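Local coordinates for protein unconventional myosin IB (Entamoeba histolytica, PDB 5XGG) that is probably an actin-based class I myosin motor whose C-terminal SH3 domain, the part in this structure, probably binds proline-rich partner sequences, at residues A[21-26]-A[53-58]. Residues are numbered along the deposited sequence; the frame is centred on the assembly and turned at random.
Sequences LSFKVG and NYVKEI
F23 meets Y54 and V55 through carbon atoms alone. The joint is small, about 102 Å² of buried surface with both sides summed. No hydrogen bond crosses between 21-26 and 53-58.

The apolar contacts all start from the far end of the F23 ring. CZ of F23 lies 3.8 Å from CB of Y54, and CE1 of F23 is 4.0 Å from that same CB. The methylene sits at the edge of the phenyl ring, near its plane. CG1 of V55 is the second partner, 4.2 Å from CZ of F23, and it approaches obliquely. The CB of F23 points toward 53-58. Chi1 of 53° puts CG between the backbone N and the carbonyl carbon, and the ring extends from there so that CZ leads toward Y54.

The two aromatic side chains cross at about a right angle. Y54 starts toward F23, but its ring then leads away. With CG beside the backbone N (chi1 -77°), the CB is left as the touching atom. Within 53-58, OD1 of N53 lies at the edge of the Y54 ring, in its plane.

F23 is buried and Y54 is partly exposed, so the contact runs from the hydrophobic core toward the surface. The Y54 ring also packs edge-to-face with Y13. Tyrosines at such positions commonly line the proline-rich ligand groove of SH3 domains, and these two probably do so here.

Segment 21-26 belongs to the long RT loop between strands 6-9 and 28-35. Y54 closes the 3-10 turn that leads into strand 55-57, an outer strand paired antiparallel with 6-9. F23 and V55 both touch I50 of strand 46-51. F23 also reaches A9 and I29, while V55 packs on V7 of strand 6-9.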
ATOM      1  N   LEU A  21       3.462   5.344   6.663  1.00  8.19           N
ATOM      2  CA  LEU A  21       2.125   5.760   6.237  1.00  8.32           C
ATOM      3  C   LEU A  21       1.082   5.045   7.062  1.00  8.23           C
ATOM      4  O   LEU A  21       0.988   3.810   7.080  1.00  7.90           O
ATOM      5  CB  LEU A  21       1.984   5.487   4.734  1.00  8.47           C
ATOM      6  CG  LEU A  21       0.620   5.754   4.070  1.00  8.13           C
ATOM      7  CD1 LEU A  21       0.335   7.228   4.042  1.00  8.51           C
ATOM      8  CD2 LEU A  21       0.660   5.102   2.611  1.00  8.09           C
ATOM      9  N   SER A  22       0.187   5.800   7.684  1.00  7.55           N
ATOM     10  CA  SER A  22      -1.015   5.239   8.296  1.00  8.01           C
ATOM     11  C   SER A  22      -2.148   4.985   7.319  1.00  7.79           C
ATOM     12  O   SER A  22      -2.188   5.605   6.223  1.00  7.97           O
ATOM     13  CB  SER A  22      -1.560   6.184   9.386  1.00  8.84           C
ATOM     14  OG  SER A  22      -0.574   6.546  10.344  1.00  9.72           O
ATOM     15  N   PHE A  23      -3.052   4.071   7.697  1.00  7.62           N
ATOM     16  CA  PHE A  23      -4.149   3.724   6.804  1.00  8.06           C
ATOM     17  C   PHE A  23      -5.187   2.948   7.605  1.00  8.51           C
ATOM     18  O   PHE A  23      -4.944   2.491   8.729  1.00  9.34           O
ATOM     19  CB  PHE A  23      -3.662   2.939   5.531  1.00  7.28           C
ATOM     20  CG  PHE A  23      -2.849   1.763   5.828  1.00  6.96           C
ATOM     21  CD1 PHE A  23      -3.446   0.481   6.036  1.00  6.81           C
ATOM     22  CD2 PHE A  23      -1.440   1.859   5.836  1.00  7.73           C
ATOM     23  CE1 PHE A  23      -2.637  -0.630   6.356  1.00  6.40           C
ATOM     24  CE2 PHE A  23      -0.651   0.727   6.153  1.00  7.19           C
ATOM     25  CZ  PHE A  23      -1.257  -0.507   6.372  1.00  6.72           C
ATOM     26  N   LYS A  24      -6.371   2.856   7.006  1.00  9.67           N
ATOM     27  CA  LYS A  24      -7.491   2.171   7.570  1.00 10.95           C
ATOM     28  C   LYS A  24      -7.862   1.010   6.664  1.00 10.18           C
ATOM     29  O   LYS A  24      -7.517   0.987   5.487  1.00  8.42           O
ATOM     30  CB  LYS A  24      -8.611   3.194   7.802  1.00 16.81           C
ATOM     31  CG  LYS A  24      -9.529   3.483   6.672  1.00 22.81           C
ATOM     32  CD  LYS A  24     -10.310   4.795   6.934  1.00 29.27           C
ATOM     33  CE  LYS A  24     -11.257   5.164   5.754  1.00 34.62           C
ATOM     34  NZ  LYS A  24     -10.503   5.731   4.583  1.00 36.79           N
ATOM     35  N   VAL A  25      -8.666   0.104   7.178  1.00  9.71           N
ATOM     36  CA  VAL A  25      -9.109  -1.066   6.478  1.00  9.27           C
ATOM     37  C   VAL A  25      -9.857  -0.661   5.250  1.00  9.35           C
ATOM     38  O   VAL A  25     -10.645   0.264   5.289  1.00 10.20           O
ATOM     39  CB  VAL A  25     -10.060  -1.964   7.293  1.00 10.20           C
ATOM     40  CG1 VAL A  25     -10.232  -3.246   6.552  1.00 10.80           C
ATOM     41  CG2 VAL A  25      -9.483  -2.314   8.622  1.00 11.68           C
ATOM     42  N   GLY A  26      -9.503  -1.294   4.138  1.00  9.00           N
ATOM     43  CA  GLY A  26     -10.116  -1.007   2.881  1.00 10.17           C
ATOM     44  C   GLY A  26      -9.453   0.001   1.992  1.00 10.19           C
ATOM     45  O   GLY A  26      -9.870   0.155   0.749  1.00 10.17           O
ATOM     46  N   ASN A  53       2.462  -7.156   5.178  1.00  7.27           N
ATOM     47  CA  ASN A  53       1.546  -8.137   5.725  1.00  7.75           C
ATOM     48  C   ASN A  53       0.273  -7.549   6.321  1.00  7.43           C
ATOM     49  O   ASN A  53      -0.542  -8.330   6.846  1.00  8.30           O
ATOM     50  CB  ASN A  53       2.300  -9.024   6.702  1.00  7.94           C
ATOM     51  CG  ASN A  53       2.890  -8.280   7.920  1.00  7.86           C
ATOM     52  OD1 ASN A  53       2.737  -7.096   8.073  1.00  7.55           O
ATOM     53  ND2 ASN A  53       3.647  -9.018   8.756  1.00  7.57           N
ATOM     54  N   TYR A  54       0.026  -6.223   6.114  1.00  6.79           N
ATOM     55  CA  TYR A  54      -1.249  -5.573   6.432  1.00  6.15           C
ATOM     56  C   TYR A  54      -2.148  -5.437   5.272  1.00  6.50           C
ATOM     57  O   TYR A  54      -3.277  -5.020   5.398  1.00  5.89           O
ATOM     58  CB  TYR A  54      -1.093  -4.225   7.154  1.00  5.40           C
ATOM     59  CG  TYR A  54      -0.766  -4.302   8.586  1.00  5.68           C
ATOM     60  CD1 TYR A  54       0.404  -4.930   9.042  1.00  5.52           C
ATOM     61  CD2 TYR A  54      -1.542  -3.629   9.544  1.00  5.39           C
ATOM     62  CE1 TYR A  54       0.702  -4.927  10.409  1.00  6.11           C
ATOM     63  CE2 TYR A  54      -1.282  -3.716  10.912  1.00  5.87           C
ATOM     64  CZ  TYR A  54      -0.126  -4.299  11.322  1.00  6.27           C
ATOM     65  OH  TYR A  54       0.164  -4.280  12.667  1.00  7.49           O
ATOM     66  N   VAL A  55      -1.646  -5.765   4.092  1.00  7.02           N
ATOM     67  CA  VAL A  55      -2.385  -5.534   2.869  1.00  7.33           C
ATOM     68  C   VAL A  55      -2.358  -6.726   1.923  1.00  8.10           C
ATOM     69  O   VAL A  55      -1.644  -7.684   2.159  1.00  8.46           O
ATOM     70  CB  VAL A  55      -1.750  -4.317   2.157  1.00  7.60           C
ATOM     71  CG1 VAL A  55      -1.617  -3.084   3.075  1.00  6.89           C
ATOM     72  CG2 VAL A  55      -0.409  -4.654   1.513  1.00  7.80           C
ATOM     73  N   LYS A  56      -3.212  -6.645   0.909  1.00  9.83           N
ATOM     74  CA  LYS A  56      -3.333  -7.675  -0.151  1.00 11.79           C
ATOM     75  C   LYS A  56      -3.317  -7.036  -1.490  1.00 11.26           C
ATOM     76  O   LYS A  56      -4.135  -6.139  -1.782  1.00 11.20           O
ATOM     77  CB  LYS A  56      -4.627  -8.443  -0.040  1.00 14.50           C
ATOM     78  CG  LYS A  56      -4.602  -9.739  -0.871  1.00 21.25           C
ATOM     79  CD  LYS A  56      -6.018 -10.234  -1.138  1.00 27.24           C
ATOM     80  CE  LYS A  56      -6.030 -11.724  -1.495  1.00 33.42           C
ATOM     81  NZ  LYS A  56      -7.099 -12.036  -2.488  1.00 38.72           N
ATOM     82  N   GLU A  57      -2.386  -7.518  -2.300  1.00 11.34           N
ATOM     83  CA  GLU A  57      -2.173  -6.937  -3.625  1.00 14.12           C
ATOM     84  C   GLU A  57      -3.384  -7.219  -4.460  1.00 16.16           C
ATOM     85  O   GLU A  57      -3.923  -8.287  -4.379  1.00 18.04           O
ATOM     86  CB  GLU A  57      -0.848  -7.445  -4.234  1.00 18.01           C
ATOM     87  CG  GLU A  57      -0.405  -6.543  -5.391  1.00 22.05           C
ATOM     88  CD  GLU A  57       0.849  -7.023  -6.021  1.00 25.65           C
ATOM     89  OE1 GLU A  57       1.500  -8.009  -5.511  1.00 29.97           O
ATOM     90  OE2 GLU A  57       1.153  -6.369  -7.037  1.00 34.40           O
ATOM     91  N   ILE A  58      -3.807  -6.271  -5.280  1.00 15.39           N
ATOM     92  CA  ILE A  58      -5.012  -6.406  -6.108  1.00 19.09           C
ATOM     93  C   ILE A  58      -4.499  -6.809  -7.463  1.00 19.71           C
ATOM     94  O   ILE A  58      -3.692  -6.115  -8.058  1.00 18.46           O
ATOM     95  CB  ILE A  58      -5.745  -5.070  -6.225  1.00 19.10           C
ATOM     96  CG1 ILE A  58      -6.301  -4.612  -4.870  1.00 21.26           C
ATOM     97  CG2 ILE A  58      -6.907  -5.127  -7.191  1.00 18.83           C
ATOM     98  CD1 ILE A  58      -6.516  -3.111  -4.781  1.00 21.74           C
TER